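Local coordinates for mercuric reductase (Metallosphaera sedula, PDB 4YWO), which probably reduces mercuric ions to elemental mercury with NADPH, working as an FAD-containing homodimer of the pyridine nucleotide-disulfide oxidoreductase family, at residues P85-D93 / E166-I174; E369-V378 / S443-R452. All coordinates share one frame; numbering follows the deposited sequence. Where two conformers were deposited one is given.

The two contacts illustrate how the place of an interface in the fold sets its chemistry. Contact 1 lies within the nucleotide-binding part of the chain, where helix 87-110 meets the loop that leaves helix 164-168; contact 2 lies in the dimerisation domain and joins an outermost strand of its antiparallel sheet to the last helix of the chain. They share no element, and their nearest atoms are about 26 Å apart. Each is partly buried. In contact 1 two aromatic rings meet a proline, an arginine chain and backbone carbonyls, beside a weak lysine bond. Contact 2 grades from aliphatic packing at one end to an ionic cluster at the other.

Contact 1. Residues P85-D93 / E166-I174; sequences PFSSFQEKD and EALSPDRRI
Phe89 and Pro170 form the central pair, the proline ring crossing the aromatic one at about a right angle. CG of Pro170 stands over the middle of the Phe89 face, 3.7 Å from the ring centroid and 10° off the normal, a well-centred CH-pi contact. The edge of the same ring is turned to the backbone, with Phe89 CD1 3.3 Å from Leu168 O. Phe86, three residues earlier, takes a different attitude. Its CG lies anti to the backbone N (chi1 176°), which carries the ring across to residues 170-173. There CG of Arg173 sits over one face, offset toward the rim and 3.7 Å from the centroid, while Phe86 CZ brings the ring edge to within 3.5 Å of Pro170 O. The Arg173 guanidinium runs on past the ring almost parallel to its plane, one face over Phe86 CB.

Lys92 supplies the polar link. Kinks at chi3 and chi4 bring Lys92 NZ to Leu168 O at 2.8 Å, a weak bond by its geometry, and NZ also forms a salt bridge with Asp93 OD1 at 3.2 Å. Met196 adds to the packing on Phe89, and Tyr193 of helix 184-194 touches Pro170 and hydrogen-bonds to Ala167 O. The contact thus joins helix 87-110 to the end of helix 164-168, where the Leu168 side chain comes within about 4 Å of the FAD. The ammonium group may polarise the Leu168 carbonyl somewhat, though the bond is weak, while the aromatic rim hydrogens probably offer a milder electrostatic match to the neighbouring oxygens.

Contact 2. Residues E369-V378 / S443-R452; sequences EARVLPMSSV and SLRLVALAFR
Charged groups gather where Glu369 and Arg452 meet. Arg452 NH1 donates a hydrogen bond to Glu369 OE2 at 2.8 Å, nearly straight at 166° and on the syn lone pair; NH2 reaches OE1 in a weaker bond. With the carboxylate and guanidinium planes 44° apart, this two-pronged salt bridge is twisted. Arg371 joins through a longer salt bridge from NH2 to Glu369 OE2. Both guanidinium groups converge on this oxygen, Arg371 NH2 coming within 3.8 Å of Arg452 NH1; the shared carboxylate probably offsets their mutual charge.

The firm backbone bond of Arg371 runs from NH1 to Ala370 O in its own strand. A bend at chi2 turns its chain along the end of the helical segment, where NE meets Ala450 O at 3.0 Å and NH2 meets Phe451 O, both weak additions.

These residues belong to the dimerisation domain characteristic of the family: strand 368-374 is an outermost strand of its antiparallel sheet, pairing with strand 390-396, and helix 442-449 packs across it, the axes of residues 369-374 and 443-449 approaching to 7.9 Å. Phe437, near Leu446, is an FAD-binding residue, though not for this chain's FAD.

The aromatic contact is a centred CH-pi: CG of Arg371 stands 3.5 Å from the Phe451 centroid, 7° off the normal, while CB of Glu369 comes to the ring's edge. Aliphatic packing fills the other end. Leu373 CD2 reaches Leu446 CB at 3.7 Å, and Leu373 CB abuts Val447 CB. Val378 CG2 rests 3.8 Å from Ser443 CB, whose hydroxyl is hydrogen-bonded to Ile440 O.

Contact 1. Residues P85-D93 / E166-I174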
ATOM      1  N   PRO A  85     -20.119 -18.835   4.987  1.00 20.39           N
ATOM      2  CA  PRO A  85     -20.938 -19.706   5.860  1.00 23.75           C
ATOM      3  C   PRO A  85     -20.979 -19.064   7.313  1.00 24.79           C
ATOM      4  O   PRO A  85     -20.062 -18.387   7.741  1.00 21.18           O
ATOM      5  CB  PRO A  85     -20.174 -21.002   5.841  1.00 25.61           C
ATOM      6  CG  PRO A  85     -18.766 -20.671   5.494  1.00 28.81           C
ATOM      7  CD  PRO A  85     -18.879 -19.493   4.564  1.00 25.10           C
ATOM      8  N   PHE A  86     -22.060 -19.310   8.038  1.00 24.55           N
ATOM      9  CA  PHE A  86     -22.170 -18.822   9.394  1.00 26.42           C
ATOM     10  C   PHE A  86     -21.018 -19.334  10.230  1.00 22.90           C
ATOM     11  O   PHE A  86     -20.535 -18.609  11.143  1.00 21.46           O
ATOM     12  CB  PHE A  86     -23.544 -19.226   9.960  1.00 26.06           C
ATOM     13  CG  PHE A  86     -23.730 -18.833  11.450  1.00 25.88           C
ATOM     14  CD1 PHE A  86     -23.948 -17.543  11.809  1.00 26.57           C
ATOM     15  CD2 PHE A  86     -23.577 -19.782  12.452  1.00 30.46           C
ATOM     16  CE1 PHE A  86     -24.102 -17.181  13.125  1.00 27.94           C
ATOM     17  CE2 PHE A  86     -23.729 -19.444  13.784  1.00 31.07           C
ATOM     18  CZ  PHE A  86     -24.002 -18.127  14.119  1.00 30.75           C
ATOM     19  N   SER A  87     -20.478 -20.510   9.954  1.00 23.42           N
ATOM     20  CA  SER A  87     -19.337 -21.102  10.610  1.00 25.81           C
ATOM     21  C   SER A  87     -18.046 -20.283  10.519  1.00 24.80           C
ATOM     22  O   SER A  87     -17.099 -20.534  11.231  1.00 27.23           O
ATOM     23  CB  SER A  87     -19.056 -22.533  10.081  1.00 30.06           C
ATOM     24  OG  SER A  87     -18.667 -22.514   8.724  1.00 29.37           O
ATOM     25  N   SER A  88     -17.977 -19.360   9.539  1.00 21.45           N
ATOM     26  CA  SER A  88     -16.760 -18.557   9.419  0.50 20.62           C
ATOM     27  C   SER A  88     -16.522 -17.699  10.667  1.00 21.13           C
ATOM     28  O   SER A  88     -15.391 -17.348  10.923  1.00 21.99           O
ATOM     29  CB  SER A  88     -16.780 -17.714   8.134  0.50 19.13           C
ATOM     30  OG  SER A  88     -17.913 -16.850   8.189  0.50 19.37           O
ATOM     31  N   PHE A  89     -17.562 -17.385  11.408  1.00 20.41           N
ATOM     32  CA  PHE A  89     -17.343 -16.624  12.717  1.00 22.99           C
ATOM     33  C   PHE A  89     -16.631 -17.483  13.743  1.00 25.47           C
ATOM     34  O   PHE A  89     -15.630 -17.080  14.406  1.00 25.66           O
ATOM     35  CB  PHE A  89     -18.628 -16.088  13.288  1.00 22.30           C
ATOM     36  CG  PHE A  89     -19.241 -14.919  12.564  1.00 22.10           C
ATOM     37  CD1 PHE A  89     -18.823 -13.614  12.831  1.00 19.57           C
ATOM     38  CD2 PHE A  89     -20.271 -15.087  11.632  1.00 22.16           C
ATOM     39  CE1 PHE A  89     -19.439 -12.526  12.162  1.00 21.32           C
ATOM     40  CE2 PHE A  89     -20.860 -14.019  10.981  1.00 24.40           C
ATOM     41  CZ  PHE A  89     -20.414 -12.721  11.229  1.00 22.07           C
ATOM     42  N   GLN A  90     -17.047 -18.758  13.798  1.00 25.86           N
ATOM     43  CA  GLN A  90     -16.334 -19.694  14.652  1.00 32.07           C
ATOM     44  C   GLN A  90     -14.929 -20.079  14.150  1.00 29.67           C
ATOM     45  O   GLN A  90     -14.023 -20.147  14.932  1.00 32.94           O
ATOM     46  CB  GLN A  90     -17.224 -20.946  14.921  1.00 36.86           C
ATOM     47  CG  GLN A  90     -16.683 -21.865  16.013  1.00 52.21           C
ATOM     48  CD  GLN A  90     -15.942 -23.068  15.474  1.00 59.39           C
ATOM     49  OE1 GLN A  90     -16.467 -23.812  14.647  1.00 72.16           O
ATOM     50  NE2 GLN A  90     -14.722 -23.287  15.963  1.00 64.58           N
ATOM     51  N   GLU A  91     -14.672 -20.223  12.851  1.00 29.91           N
ATOM     52  CA  GLU A  91     -13.347 -20.465  12.328  1.00 32.11           C
ATOM     53  C   GLU A  91     -12.307 -19.418  12.720  1.00 34.74           C
ATOM     54  O   GLU A  91     -11.153 -19.729  12.931  1.00 36.89           O
ATOM     55  CB  GLU A  91     -13.358 -20.609  10.784  1.00 43.30           C
ATOM     56  CG  GLU A  91     -11.955 -20.344  10.152  1.00 50.06           C
ATOM     57  CD  GLU A  91     -11.878 -20.117   8.624  1.00 59.38           C
ATOM     58  OE1 GLU A  91     -12.642 -19.286   8.016  1.00 48.67           O
ATOM     59  OE2 GLU A  91     -10.965 -20.750   8.016  1.00 61.90           O
ATOM     60  N   LYS A  92     -12.730 -18.144  12.727  1.00 25.34           N
ATOM     61  CA  LYS A  92     -11.896 -16.970  13.066  1.00 26.57           C
ATOM     62  C   LYS A  92     -11.426 -17.091  14.500  1.00 29.76           C
ATOM     63  O   LYS A  92     -10.333 -16.604  14.862  1.00 25.54           O
ATOM     64  CB  LYS A  92     -12.755 -15.696  12.881  1.00 30.40           C
ATOM     65  CG  LYS A  92     -12.651 -14.671  14.033  1.00 37.47           C
ATOM     66  CD  LYS A  92     -13.633 -13.595  13.768  1.00 42.97           C
ATOM     67  CE  LYS A  92     -14.956 -13.820  14.467  1.00 32.76           C
ATOM     68  NZ  LYS A  92     -14.852 -14.219  15.885  1.00 33.30           N
ATOM     69  N   ASP A  93     -12.158 -17.848  15.333  1.00 28.50           N
ATOM     70  CA  ASP A  93     -11.708 -18.007  16.748  1.00 29.69           C
ATOM     71  C   ASP A  93     -10.364 -18.760  16.844  1.00 27.62           C
ATOM     72  O   ASP A  93      -9.511 -18.435  17.652  1.00 26.29           O
ATOM     73  CB  ASP A  93     -12.750 -18.767  17.563  1.00 36.15           C
ATOM     74  CG  ASP A  93     -14.039 -17.999  17.780  1.00 39.48           C
ATOM     75  OD1 ASP A  93     -14.138 -16.770  17.638  1.00 40.42           O
ATOM     76  OD2 ASP A  93     -15.004 -18.672  18.196  1.00 55.90           O
ATOM     77  N   GLU A 166     -20.536  -9.307  20.596  1.00 16.45           N
ATOM     78  CA  GLU A 166     -21.523 -10.246  20.091  1.00 18.02           C
ATOM     79  C   GLU A 166     -21.592 -10.285  18.618  1.00 17.61           C
ATOM     80  O   GLU A 166     -21.864 -11.328  18.059  1.00 21.20           O
ATOM     81  CB  GLU A 166     -22.886  -9.896  20.681  1.00 20.68           C
ATOM     82  CG  GLU A 166     -22.953 -10.064  22.171  1.00 22.54           C
ATOM     83  CD  GLU A 166     -22.374  -8.947  23.002  1.00 27.10           C
ATOM     84  OE1 GLU A 166     -22.277  -7.794  22.607  1.00 23.88           O
ATOM     85  OE2 GLU A 166     -21.826  -9.240  24.067  1.00 30.05           O
ATOM     86  N   ALA A 167     -21.392  -9.120  17.947  1.00 15.07           N
ATOM     87  CA  ALA A 167     -21.454  -9.087  16.463  1.00 18.47           C
ATOM     88  C   ALA A 167     -20.302  -9.905  15.846  1.00 18.11           C
ATOM     89  O   ALA A 167     -20.421 -10.423  14.732  1.00 17.71           O
ATOM     90  CB  ALA A 167     -21.460  -7.627  15.945  1.00 21.85           C
ATOM     91  N   LEU A 168     -19.176 -10.033  16.577  1.00 17.28           N
ATOM     92  CA  LEU A 168     -18.068 -10.879  16.126  1.00 18.05           C
ATOM     93  C   LEU A 168     -18.181 -12.383  16.441  1.00 19.47           C
ATOM     94  O   LEU A 168     -17.480 -13.203  15.861  1.00 20.29           O
ATOM     95  CB  LEU A 168     -16.756 -10.279  16.573  1.00 17.19           C
ATOM     96  CG  LEU A 168     -16.403  -8.893  15.998  1.00 18.46           C
ATOM     97  CD1 LEU A 168     -15.269  -8.199  16.758  1.00 21.93           C
ATOM     98  CD2 LEU A 168     -16.121  -9.013  14.500  1.00 19.69           C
ATOM     99  N   SER A 169     -18.999 -12.721  17.430  1.00 19.07           N
ATOM    100  CA  SER A 169     -19.294 -14.096  17.773  1.00 23.01           C
ATOM    101  C   SER A 169     -20.809 -14.244  17.937  1.00 22.08           C
ATOM    102  O   SER A 169     -21.304 -14.489  19.068  1.00 22.20           O
ATOM    103  CB  SER A 169     -18.630 -14.451  19.076  1.00 26.01           C
ATOM    104  OG  SER A 169     -17.270 -14.336  18.998  1.00 25.49           O
ATOM    105  N   PRO A 170     -21.574 -14.078  16.876  1.00 21.12           N
ATOM    106  CA  PRO A 170     -23.038 -14.108  16.938  1.00 22.36           C
ATOM    107  C   PRO A 170     -23.610 -15.416  17.412  1.00 24.66           C
ATOM    108  O   PRO A 170     -23.087 -16.473  17.052  1.00 24.57           O
ATOM    109  CB  PRO A 170     -23.476 -13.833  15.500  1.00 22.46           C
ATOM    110  CG  PRO A 170     -22.274 -14.197  14.648  1.00 20.80           C
ATOM    111  CD  PRO A 170     -21.071 -13.833  15.490  1.00 21.38           C
ATOM    112  N   ASP A 171     -24.649 -15.309  18.255  1.00 23.28           N
ATOM    113  CA  ASP A 171     -25.263 -16.487  18.808  1.00 26.99           C
ATOM    114  C   ASP A 171     -26.177 -17.210  17.830  1.00 25.96           C
ATOM    115  O   ASP A 171     -26.508 -18.420  18.055  1.00 26.48           O
ATOM    116  CB  ASP A 171     -26.051 -16.096  20.081  1.00 25.56           C
ATOM    117  CG  ASP A 171     -27.208 -15.102  19.863  1.00 33.00           C
ATOM    118  OD1 ASP A 171     -27.630 -14.570  18.821  1.00 35.35           O
ATOM    119  OD2 ASP A 171     -27.870 -14.883  20.886  1.00 41.69           O
ATOM    120  N   ARG A 172     -26.575 -16.545  16.767  1.00 21.87           N
ATOM    121  CA  ARG A 172     -27.508 -17.064  15.817  1.00 21.58           C
ATOM    122  C   ARG A 172     -27.419 -16.370  14.511  1.00 22.01           C
ATOM    123  O   ARG A 172     -26.829 -15.316  14.391  1.00 21.15           O
ATOM    124  CB  ARG A 172     -28.913 -16.914  16.352  1.00 24.57           C
ATOM    125  CG  ARG A 172     -29.459 -15.517  16.291  1.00 24.47           C
ATOM    126  CD  ARG A 172     -30.546 -15.254  17.345  1.00 25.86           C
ATOM    127  NE  ARG A 172     -31.249 -14.022  17.117  1.00 26.40           N
ATOM    128  CZ  ARG A 172     -30.851 -12.826  17.585  1.00 24.09           C
ATOM    129  NH1 ARG A 172     -29.792 -12.709  18.316  1.00 27.37           N
ATOM    130  NH2 ARG A 172     -31.568 -11.768  17.357  1.00 24.08           N
ATOM    131  N   ARG A 173     -28.044 -16.947  13.544  1.00 20.67           N
ATOM    132  CA  ARG A 173     -28.119 -16.365  12.237  1.00 22.40           C
ATOM    133  C   ARG A 173     -29.238 -15.385  12.227  1.00 22.92           C
ATOM    134  O   ARG A 173     -30.372 -15.672  12.656  1.00 26.17           O
ATOM    135  CB  ARG A 173     -28.384 -17.432  11.209  1.00 26.48           C
ATOM    136  CG  ARG A 173     -27.157 -18.280  11.131  1.00 31.85           C
ATOM    137  CD  ARG A 173     -27.402 -19.485  10.294  1.00 45.31           C
ATOM    138  NE  ARG A 173     -27.445 -19.151   8.883  1.00 38.27           N
ATOM    139  CZ  ARG A 173     -27.227 -20.059   8.008  1.00 45.75           C
ATOM    140  NH1 ARG A 173     -27.000 -21.291   8.429  1.00 40.88           N
ATOM    141  NH2 ARG A 173     -27.284 -19.745   6.721  1.00 55.17           N
ATOM    142  N   ILE A 174     -29.016 -14.169  11.785  1.00 20.89           N
ATOM    143  CA  ILE A 174     -30.060 -13.165  11.664  1.00 20.04           C
ATOM    144  C   ILE A 174     -30.305 -12.755  10.255  1.00 21.70           C
ATOM    145  O   ILE A 174     -29.405 -12.920   9.379  1.00 23.50           O
ATOM    146  CB  ILE A 174     -29.749 -11.902  12.556  1.00 20.15           C
ATOM    147  CG1 ILE A 174     -28.550 -11.145  12.007  1.00 20.31           C
ATOM    148  CG2 ILE A 174     -29.460 -12.275  14.007  1.00 20.86           C
ATOM    149  CD1 ILE A 174     -28.166  -9.881  12.737  1.00 21.87           C
TER

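Contact 2. Residues E369-V378 / S443-R452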
ATOM      1  N   GLU A 369      -2.912  25.439   1.535  1.00 19.12           N
ATOM      2  CA  GLU A 369      -3.414  25.019   0.256  1.00 18.53           C
ATOM      3  C   GLU A 369      -3.981  23.585   0.368  1.00 19.02           C
ATOM      4  O   GLU A 369      -3.533  22.805   1.220  1.00 19.35           O
ATOM      5  CB  GLU A 369      -2.372  25.085  -0.817  1.00 21.11           C
ATOM      6  CG  GLU A 369      -1.727  26.462  -1.046  1.00 27.41           C
ATOM      7  CD  GLU A 369      -0.788  26.467  -2.248  1.00 41.75           C
ATOM      8  OE1 GLU A 369       0.457  26.557  -2.036  1.00 57.30           O
ATOM      9  OE2 GLU A 369      -1.266  26.339  -3.408  1.00 58.49           O
ATOM     10  N   ALA A 370      -4.882  23.265  -0.490  1.00 15.59           N
ATOM     11  CA  ALA A 370      -5.423  21.903  -0.529  1.00 16.66           C
ATOM     12  C   ALA A 370      -5.767  21.519  -1.943  1.00 17.97           C
ATOM     13  O   ALA A 370      -6.207  22.391  -2.754  1.00 17.37           O
ATOM     14  CB  ALA A 370      -6.623  21.784   0.352  1.00 18.34           C
ATOM     15  N   ARG A 371      -5.677  20.230  -2.304  1.00 15.80           N
ATOM     16  CA  ARG A 371      -6.085  19.760  -3.601  1.00 14.35           C
ATOM     17  C   ARG A 371      -6.748  18.413  -3.398  1.00 14.88           C
ATOM     18  O   ARG A 371      -6.371  17.609  -2.493  1.00 15.26           O
ATOM     19  CB  ARG A 371      -4.953  19.625  -4.604  1.00 15.36           C
ATOM     20  CG  ARG A 371      -4.156  20.856  -4.967  1.00 16.61           C
ATOM     21  CD  ARG A 371      -5.041  21.766  -5.841  1.00 18.42           C
ATOM     22  NE  ARG A 371      -4.302  22.994  -6.229  1.00 20.48           N
ATOM     23  CZ  ARG A 371      -4.141  24.060  -5.490  1.00 24.18           C
ATOM     24  NH1 ARG A 371      -4.713  24.240  -4.349  1.00 24.41           N
ATOM     25  NH2 ARG A 371      -3.432  25.093  -5.969  1.00 30.61           N
ATOM     26  N   VAL A 372      -7.658  18.119  -4.303  1.00 13.76           N
ATOM     27  CA  VAL A 372      -8.336  16.819  -4.340  1.00 13.84           C
ATOM     28  C   VAL A 372      -8.224  16.229  -5.729  1.00 17.45           C
ATOM     29  O   VAL A 372      -8.548  16.884  -6.737  1.00 18.10           O
ATOM     30  CB  VAL A 372      -9.844  16.923  -4.011  1.00 14.26           C
ATOM     31  CG1 VAL A 372     -10.542  15.552  -4.158  1.00 16.94           C
ATOM     32  CG2 VAL A 372     -10.100  17.534  -2.653  1.00 17.50           C
ATOM     33  N   LEU A 373      -7.676  15.031  -5.818  1.00 14.75           N
ATOM     34  CA  LEU A 373      -7.505  14.233  -7.024  1.00 14.41           C
ATOM     35  C   LEU A 373      -8.591  13.121  -7.030  1.00 17.50           C
ATOM     36  O   LEU A 373      -8.691  12.317  -6.064  1.00 15.31           O
ATOM     37  CB  LEU A 373      -6.168  13.512  -6.977  1.00 16.44           C
ATOM     38  CG  LEU A 373      -5.791  12.660  -8.195  1.00 20.39           C
ATOM     39  CD1 LEU A 373      -5.232  13.499  -9.294  1.00 23.11           C
ATOM     40  CD2 LEU A 373      -4.782  11.561  -7.774  1.00 21.81           C
ATOM     41  N   PRO A 374      -9.425  12.977  -8.074  1.00 14.96           N
ATOM     42  CA  PRO A 374     -10.331  11.835  -8.137  1.00 15.55           C
ATOM     43  C   PRO A 374      -9.621  10.525  -8.357  1.00 13.53           C
ATOM     44  O   PRO A 374      -8.702  10.475  -9.210  1.00 15.01           O
ATOM     45  CB  PRO A 374     -11.187  12.103  -9.384  1.00 18.17           C
ATOM     46  CG  PRO A 374     -10.537  13.185 -10.081  1.00 18.54           C
ATOM     47  CD  PRO A 374      -9.509  13.858  -9.279  1.00 17.08           C
ATOM     48  N   MET A 375     -10.083   9.448  -7.713  1.00 14.55           N
ATOM     49  CA  MET A 375      -9.488   8.185  -7.967  1.00 15.91           C
ATOM     50  C   MET A 375      -9.700   7.666  -9.398  1.00 17.50           C
ATOM     51  O   MET A 375      -8.905   6.916  -9.913  1.00 15.94           O
ATOM     52  CB  MET A 375     -10.133   7.234  -6.945  1.00 19.41           C
ATOM     53  CG  MET A 375      -9.534   5.949  -6.720  1.00 21.36           C
ATOM     54  SD  MET A 375      -7.755   5.864  -6.327  1.00 18.49           S
ATOM     55  CE  MET A 375      -7.463   6.590  -4.815  1.00 18.87           C
ATOM     56  N   SER A 376     -10.707   8.159 -10.077  1.00 16.45           N
ATOM     57  CA  SER A 376     -11.003   7.783 -11.429  1.00 19.68           C
ATOM     58  C   SER A 376      -9.867   8.211 -12.347  1.00 21.79           C
ATOM     59  O   SER A 376      -9.785   7.564 -13.403  1.00 27.67           O
ATOM     60  CB  SER A 376     -12.369   8.441 -11.820  1.00 20.01           C
ATOM     61  OG  SER A 376     -12.241   9.802 -11.855  1.00 21.31           O
ATOM     62  N   SER A 377      -9.001   9.175 -11.956  1.00 19.89           N
ATOM     63  CA  SER A 377      -7.796   9.691 -12.674  1.00 21.68           C
ATOM     64  C   SER A 377      -6.541   8.813 -12.421  1.00 23.41           C
ATOM     65  O   SER A 377      -5.490   9.109 -13.034  1.00 27.32           O
ATOM     66  CB  SER A 377      -7.378  11.053 -12.201  1.00 23.41           C
ATOM     67  OG  SER A 377      -8.391  12.005 -12.694  1.00 31.66           O
ATOM     68  N   VAL A 378      -6.617   7.819 -11.556  1.00 16.43           N
ATOM     69  CA  VAL A 378      -5.432   7.035 -11.201  1.00 15.39           C
ATOM     70  C   VAL A 378      -5.386   5.791 -12.049  1.00 15.17           C
ATOM     71  O   VAL A 378      -6.354   4.983 -12.020  1.00 14.66           O
ATOM     72  CB  VAL A 378      -5.505   6.731  -9.669  1.00 14.82           C
ATOM     73  CG1 VAL A 378      -4.342   5.878  -9.207  1.00 16.04           C
ATOM     74  CG2 VAL A 378      -5.468   8.044  -8.891  1.00 15.43           C
ATOM     75  N   SER A 443      -0.984   7.863  -6.471  1.00 16.23           N
ATOM     76  CA  SER A 443      -1.951   8.961  -6.241  1.00 17.11           C
ATOM     77  C   SER A 443      -1.423  10.020  -5.270  1.00 15.25           C
ATOM     78  O   SER A 443      -1.777  11.195  -5.409  1.00 15.92           O
ATOM     79  CB  SER A 443      -3.289   8.452  -5.754  1.00 17.79           C
ATOM     80  OG  SER A 443      -3.134   7.875  -4.471  1.00 16.54           O
ATOM     81  N   LEU A 444      -0.522   9.691  -4.362  1.00 13.88           N
ATOM     82  CA  LEU A 444       0.103  10.694  -3.464  1.00 13.35           C
ATOM     83  C   LEU A 444       0.950  11.682  -4.264  1.00 15.89           C
ATOM     84  O   LEU A 444       0.925  12.857  -4.005  1.00 18.06           O
ATOM     85  CB  LEU A 444       0.963  10.014  -2.389  1.00 15.64           C
ATOM     86  CG  LEU A 444       0.104   9.173  -1.441  1.00 17.54           C
ATOM     87  CD1 LEU A 444       1.027   8.397  -0.519  1.00 20.46           C
ATOM     88  CD2 LEU A 444      -0.773  10.043  -0.564  1.00 18.13           C
ATOM     89  N   ARG A 445       1.652  11.188  -5.279  1.00 15.33           N
ATOM     90  CA  ARG A 445       2.456  12.083  -6.097  1.00 17.11           C
ATOM     91  C   ARG A 445       1.545  12.823  -7.091  1.00 14.77           C
ATOM     92  O   ARG A 445       1.761  13.986  -7.342  1.00 16.28           O
ATOM     93  CB  ARG A 445       3.574  11.264  -6.805  1.00 19.08           C
ATOM     94  CG  ARG A 445       4.438  12.077  -7.787  1.00 19.48           C
ATOM     95  CD  ARG A 445       5.706  11.297  -8.238  1.00 22.40           C
ATOM     96  NE  ARG A 445       6.485  12.166  -9.091  1.00 23.42           N
ATOM     97  CZ  ARG A 445       6.180  12.447 -10.335  1.00 26.55           C
ATOM     98  NH1 ARG A 445       5.102  11.917 -10.932  1.00 28.79           N
ATOM     99  NH2 ARG A 445       6.971  13.294 -10.967  1.00 32.98           N
ATOM    100  N   LEU A 446       0.483  12.190  -7.582  1.00 15.11           N
ATOM    101  CA  LEU A 446      -0.403  12.877  -8.507  1.00 15.44           C
ATOM    102  C   LEU A 446      -1.122  13.975  -7.879  1.00 16.09           C
ATOM    103  O   LEU A 446      -1.299  15.108  -8.509  1.00 18.23           O
ATOM    104  CB  LEU A 446      -1.388  11.881  -9.111  1.00 16.83           C
ATOM    105  CG  LEU A 446      -0.804  10.771 -10.003  1.00 19.53           C
ATOM    106  CD1 LEU A 446      -1.832   9.710 -10.296  1.00 22.81           C
ATOM    107  CD2 LEU A 446      -0.205  11.433 -11.267  1.00 23.75           C
ATOM    108  N   VAL A 447      -1.573  13.814  -6.640  1.00 14.42           N
ATOM    109  CA  VAL A 447      -2.186  14.961  -5.998  1.00 13.84           C
ATOM    110  C   VAL A 447      -1.196  16.057  -5.683  1.00 14.82           C
ATOM    111  O   VAL A 447      -1.540  17.255  -5.682  1.00 17.68           O
ATOM    112  CB  VAL A 447      -3.045  14.545  -4.752  1.00 14.90           C
ATOM    113  CG1 VAL A 447      -2.215  14.123  -3.578  1.00 15.37           C
ATOM    114  CG2 VAL A 447      -4.055  15.617  -4.339  1.00 16.77           C
ATOM    115  N   ALA A 448       0.041  15.715  -5.353  1.00 14.96           N
ATOM    116  CA  ALA A 448       1.127  16.728  -5.185  1.00 15.31           C
ATOM    117  C   ALA A 448       1.290  17.555  -6.496  1.00 17.01           C
ATOM    118  O   ALA A 448       1.474  18.835  -6.393  1.00 17.75           O
ATOM    119  CB  ALA A 448       2.445  16.013  -4.826  1.00 16.97           C
ATOM    120  N   LEU A 449       1.258  16.912  -7.625  1.00 17.66           N
ATOM    121  CA  LEU A 449       1.392  17.570  -8.944  1.00 20.44           C
ATOM    122  C   LEU A 449       0.237  18.586  -9.172  1.00 23.27           C
ATOM    123  O   LEU A 449       0.379  19.600  -9.883  1.00 25.15           O
ATOM    124  CB  LEU A 449       1.414  16.580 -10.049  1.00 20.56           C
ATOM    125  CG  LEU A 449       2.730  15.828 -10.227  1.00 23.12           C
ATOM    126  CD1 LEU A 449       2.501  14.664 -11.127  1.00 24.64           C
ATOM    127  CD2 LEU A 449       3.802  16.722 -10.834  1.00 25.46           C
ATOM    128  N   ALA A 450      -0.897  18.324  -8.521  1.00 19.01           N
ATOM    129  CA  ALA A 450      -2.090  19.191  -8.651  1.00 22.81           C
ATOM    130  C   ALA A 450      -1.900  20.540  -8.044  1.00 21.59           C
ATOM    131  O   ALA A 450      -2.744  21.443  -8.332  1.00 25.91           O
ATOM    132  CB  ALA A 450      -3.339  18.531  -8.086  1.00 24.09           C
ATOM    133  N   PHE A 451      -0.861  20.784  -7.243  1.00 19.77           N
ATOM    134  CA  PHE A 451      -0.655  21.998  -6.519  1.00 21.62           C
ATOM    135  C   PHE A 451      -0.259  23.084  -7.496  1.00 35.11           C
ATOM    136  O   PHE A 451      -0.720  24.202  -7.389  1.00 35.13           O
ATOM    137  CB  PHE A 451       0.288  21.915  -5.336  1.00 22.69           C
ATOM    138  CG  PHE A 451      -0.431  21.377  -4.098  1.00 19.61           C
ATOM    139  CD1 PHE A 451      -0.720  20.023  -4.036  1.00 18.21           C
ATOM    140  CD2 PHE A 451      -1.030  22.189  -3.132  1.00 19.67           C
ATOM    141  CE1 PHE A 451      -1.402  19.557  -2.985  1.00 14.97           C
ATOM    142  CE2 PHE A 451      -1.669  21.733  -2.044  1.00 18.57           C
ATOM    143  CZ  PHE A 451      -1.943  20.319  -1.969  1.00 16.91           C
ATOM    144  N   ARG A 452       0.421  22.694  -8.535  1.00 28.50           N
ATOM    145  CA  ARG A 452       0.705  23.750  -9.534  1.00 44.57           C
ATOM    146  C   ARG A 452       0.150  23.413 -10.896  1.00 49.83           C
ATOM    147  O   ARG A 452      -0.380  24.288 -11.571  1.00 67.03           O
ATOM    148  CB  ARG A 452       2.187  24.072  -9.500  1.00 51.44           C
ATOM    149  CG  ARG A 452       2.558  24.954  -8.319  1.00 57.74           C
ATOM    150  CD  ARG A 452       1.766  26.273  -8.328  1.00 64.33           C
ATOM    151  NE  ARG A 452       1.926  27.073  -7.102  1.00 68.21           N
ATOM    152  CZ  ARG A 452       1.228  26.962  -5.952  1.00 75.39           C
ATOM    153  NH1 ARG A 452       0.261  26.050  -5.746  1.00 61.62           N
ATOM    154  NH2 ARG A 452       1.526  27.791  -4.953  1.00 82.44           N
TER